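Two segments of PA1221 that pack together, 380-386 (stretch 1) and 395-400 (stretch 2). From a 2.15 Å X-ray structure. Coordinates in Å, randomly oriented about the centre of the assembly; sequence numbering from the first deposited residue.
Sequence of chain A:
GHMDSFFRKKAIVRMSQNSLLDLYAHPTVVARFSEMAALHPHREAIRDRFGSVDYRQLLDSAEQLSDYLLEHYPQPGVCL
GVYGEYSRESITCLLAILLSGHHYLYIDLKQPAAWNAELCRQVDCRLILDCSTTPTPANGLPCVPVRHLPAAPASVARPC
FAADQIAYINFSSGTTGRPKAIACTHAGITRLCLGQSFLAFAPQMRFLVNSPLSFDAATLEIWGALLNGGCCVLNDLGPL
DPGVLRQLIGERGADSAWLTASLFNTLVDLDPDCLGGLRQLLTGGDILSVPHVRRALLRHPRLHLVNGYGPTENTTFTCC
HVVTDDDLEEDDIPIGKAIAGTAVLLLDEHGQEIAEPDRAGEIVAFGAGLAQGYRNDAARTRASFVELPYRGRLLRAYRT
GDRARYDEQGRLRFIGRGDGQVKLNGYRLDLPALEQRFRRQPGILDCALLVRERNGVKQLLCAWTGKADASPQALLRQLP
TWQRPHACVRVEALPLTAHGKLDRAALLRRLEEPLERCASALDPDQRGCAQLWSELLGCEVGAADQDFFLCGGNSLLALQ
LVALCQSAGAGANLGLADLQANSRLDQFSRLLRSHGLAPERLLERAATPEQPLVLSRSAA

Stretch 1 (380-386) RTRASFV
Stretch 2, residues 395-400: LRAYRT

The contact is anchored by an antiparallel, hydrogen-bonded bridge between Val 386 and Ala 397. Val 386 N donates to Ala 397 O at 2.9 Å, with an N-H...O angle of 155°. The return bond, from Ala 397 N to Val 386 O, is equally short at 2.9 Å but weak, its angle closing to 123°. In this pair the CA atoms of Val 386 and Ala 397 are 5.3 Å apart; the preceding pair, Phe 385 and Tyr 398, forms a second bridge, non-hydrogen-bonded, with its CA atoms at 4.8 Å. There Phe 385 CA approaches Ala 397 O at 3.3 Å in a CA-H...O contact (angle at H 145°), so this carbonyl receives both Val 386 N and the neighbouring CA-H.

Stretch 1 reaches this register directly from a helix that begins earlier in the chain and runs through Ser 384; the axis of its 380-384 portion crosses the strand 395-400 at 92° with a closest approach of 9.0 Å. Ser 384 N donates a hydrogen bond to Arg 380 O and Phe 385 N one to Thr 381 O, each 2.9 Å long. Phe 385 is the first residue to leave helical phi/psi, at -111/110, and Val 386 extends further to -133/156. In the facing strand, Ala 397 (-149/148) and Tyr 398 (-115/119) are also extended.

Two waters extend the polar contact where the helix ends. One donates to both Ser 384 O (2.6 Å) and Arg 399 O (2.7 Å), joining the two backbones beyond the last direct bond. The other links side chains, lying 3.1 Å from Ser 384 OG and 3.3 Å from Tyr 398 OH; Ser 384 has chi1 in m.

Phe 385 and Tyr 398 project from the same face of the sheet, whereas Val 386 (chi1 m) and Ala 397 share the other. Phe 385 takes chi1 m with chi2 -99°, Tyr 398 chi1 t with chi2 74°. Their rings meet obliquely, with centroids 5.1 Å apart and planes at 41°; Tyr 398 CD1 lies over one face of the Phe 385 ring, 3.8 Å from Phe 385 CE1. Both residues are buried.

Arg 396 closes the periphery. Its CA-to-CB bond points sideways, but the extended side chain (chi1 to chi3 all t, chi4 -105°) brings its guanidinium end nearer to stretch 1. Phe 385 CB sits over one face of that group, 3.4 Å from Arg 396 NH2, while Thr 381 CG2 approaches its edge at 4.1 Å from the same nitrogen. These are packing contacts with carbon; NH1 and NH2 of Arg 396 are hydrogen-bonded elsewhere in the structure.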

# COMPACT_ATOMS: atom_id res chain seq x y z
N ARG A 380 6.63 -18.18 -9.17
CA ARG A 380 6.92 -17.35 -8.02
C ARG A 380 5.89 -17.54 -6.92
O ARG A 380 6.22 -17.43 -5.74
CB ARG A 380 7.00 -15.88 -8.42
CG ARG A 380 7.43 -14.96 -7.30
CD ARG A 380 7.75 -13.58 -7.84
NE ARG A 380 8.62 -13.67 -9.01
CZ ARG A 380 9.95 -13.62 -8.97
NH1 ARG A 380 10.56 -13.46 -7.80
NH2 ARG A 380 10.66 -13.72 -10.08
N THR A 381 4.64 -17.80 -7.28
CA THR A 381 3.62 -18.04 -6.26
C THR A 381 3.98 -19.32 -5.51
O THR A 381 4.05 -19.33 -4.28
CB THR A 381 2.19 -18.15 -6.84
OG1 THR A 381 1.80 -16.90 -7.41
CG2 THR A 381 1.19 -18.54 -5.73
N ARG A 382 4.24 -20.39 -6.27
CA ARG A 382 4.64 -21.69 -5.72
C ARG A 382 5.88 -21.62 -4.84
O ARG A 382 5.98 -22.34 -3.86
CB ARG A 382 4.87 -22.71 -6.85
CG ARG A 382 3.59 -23.29 -7.40
CD ARG A 382 3.82 -23.98 -8.72
NE ARG A 382 4.86 -24.99 -8.63
CZ ARG A 382 4.69 -26.19 -8.10
NH1 ARG A 382 3.50 -26.53 -7.59
NH2 ARG A 382 5.69 -27.06 -8.06
N ALA A 383 6.82 -20.75 -5.21
CA ALA A 383 8.04 -20.58 -4.44
C ALA A 383 7.86 -19.71 -3.19
O ALA A 383 8.48 -19.97 -2.16
CB ALA A 383 9.13 -19.99 -5.33
N SER A 384 7.05 -18.66 -3.29
CA SER A 384 6.88 -17.69 -2.20
C SER A 384 5.84 -18.06 -1.13
O SER A 384 5.97 -17.66 0.04
CB SER A 384 6.57 -16.29 -2.76
OG SER A 384 7.65 -15.81 -3.54
N PHE A 385 4.80 -18.78 -1.54
CA PHE A 385 3.73 -19.20 -0.64
C PHE A 385 3.80 -20.70 -0.46
O PHE A 385 3.49 -21.46 -1.38
CB PHE A 385 2.35 -18.80 -1.19
CG PHE A 385 2.17 -17.31 -1.39
CD1 PHE A 385 1.49 -16.54 -0.44
CD2 PHE A 385 2.68 -16.67 -2.51
CE1 PHE A 385 1.32 -15.16 -0.62
CE2 PHE A 385 2.51 -15.30 -2.70
CZ PHE A 385 1.83 -14.54 -1.77
N VAL A 386 4.21 -21.13 0.73
CA VAL A 386 4.54 -22.53 0.98
C VAL A 386 3.88 -23.01 2.26
O VAL A 386 3.58 -22.21 3.14
CB VAL A 386 6.05 -22.68 1.16
CG1 VAL A 386 6.78 -22.06 -0.02
CG2 VAL A 386 6.49 -22.00 2.46
N LEU A 395 0.20 -25.19 7.45
CA LEU A 395 -0.62 -24.09 7.00
C LEU A 395 0.09 -23.36 5.88
O LEU A 395 1.31 -23.30 5.86
CB LEU A 395 -0.88 -23.10 8.14
CG LEU A 395 -1.85 -23.51 9.25
CD1 LEU A 395 -2.12 -22.31 10.13
CD2 LEU A 395 -3.15 -24.06 8.67
N ARG A 396 -0.68 -22.78 4.97
CA ARG A 396 -0.11 -21.90 3.98
C ARG A 396 0.56 -20.70 4.66
O ARG A 396 0.05 -20.16 5.65
CB ARG A 396 -1.17 -21.44 2.99
CG ARG A 396 -0.63 -20.69 1.78
CD ARG A 396 -1.70 -20.67 0.70
NE ARG A 396 -1.18 -20.15 -0.57
CZ ARG A 396 -1.43 -18.94 -1.06
NH1 ARG A 396 -2.21 -18.08 -0.39
NH2 ARG A 396 -0.91 -18.59 -2.22
N ALA A 397 1.70 -20.30 4.12
CA ALA A 397 2.55 -19.28 4.73
C ALA A 397 3.33 -18.47 3.69
O ALA A 397 3.70 -18.97 2.62
CB ALA A 397 3.52 -19.94 5.72
N TYR A 398 3.57 -17.21 4.01
CA TYR A 398 4.39 -16.33 3.19
C TYR A 398 5.66 -15.94 3.96
O TYR A 398 5.58 -15.34 5.04
CB TYR A 398 3.61 -15.07 2.80
CG TYR A 398 4.44 -14.08 2.01
CD1 TYR A 398 4.76 -14.32 0.67
CD2 TYR A 398 4.94 -12.93 2.60
CE1 TYR A 398 5.56 -13.43 -0.06
CE2 TYR A 398 5.72 -12.03 1.88
CZ TYR A 398 6.03 -12.28 0.55
OH TYR A 398 6.80 -11.39 -0.18
N ARG A 399 6.81 -16.30 3.40
CA ARG A 399 8.11 -15.86 3.90
C ARG A 399 8.40 -14.45 3.40
O ARG A 399 8.51 -14.22 2.20
CB ARG A 399 9.20 -16.81 3.41
CG ARG A 399 9.01 -18.25 3.86
CD ARG A 399 10.00 -19.18 3.18
NE ARG A 399 11.38 -18.89 3.55
CZ ARG A 399 12.39 -19.73 3.33
NH1 ARG A 399 12.18 -20.90 2.74
NH2 ARG A 399 13.63 -19.39 3.70
N THR A 400 8.54 -13.51 4.33
CA THR A 400 8.57 -12.09 3.99
C THR A 400 9.91 -11.58 3.44
O THR A 400 9.95 -10.56 2.74
CB THR A 400 8.23 -11.22 5.21
OG1 THR A 400 9.16 -11.53 6.25
CG2 THR A 400 6.80 -11.47 5.71
O HOH W 1 8.47 -13.07 -2.48
O HOH W 2 8.07 -16.10 0.26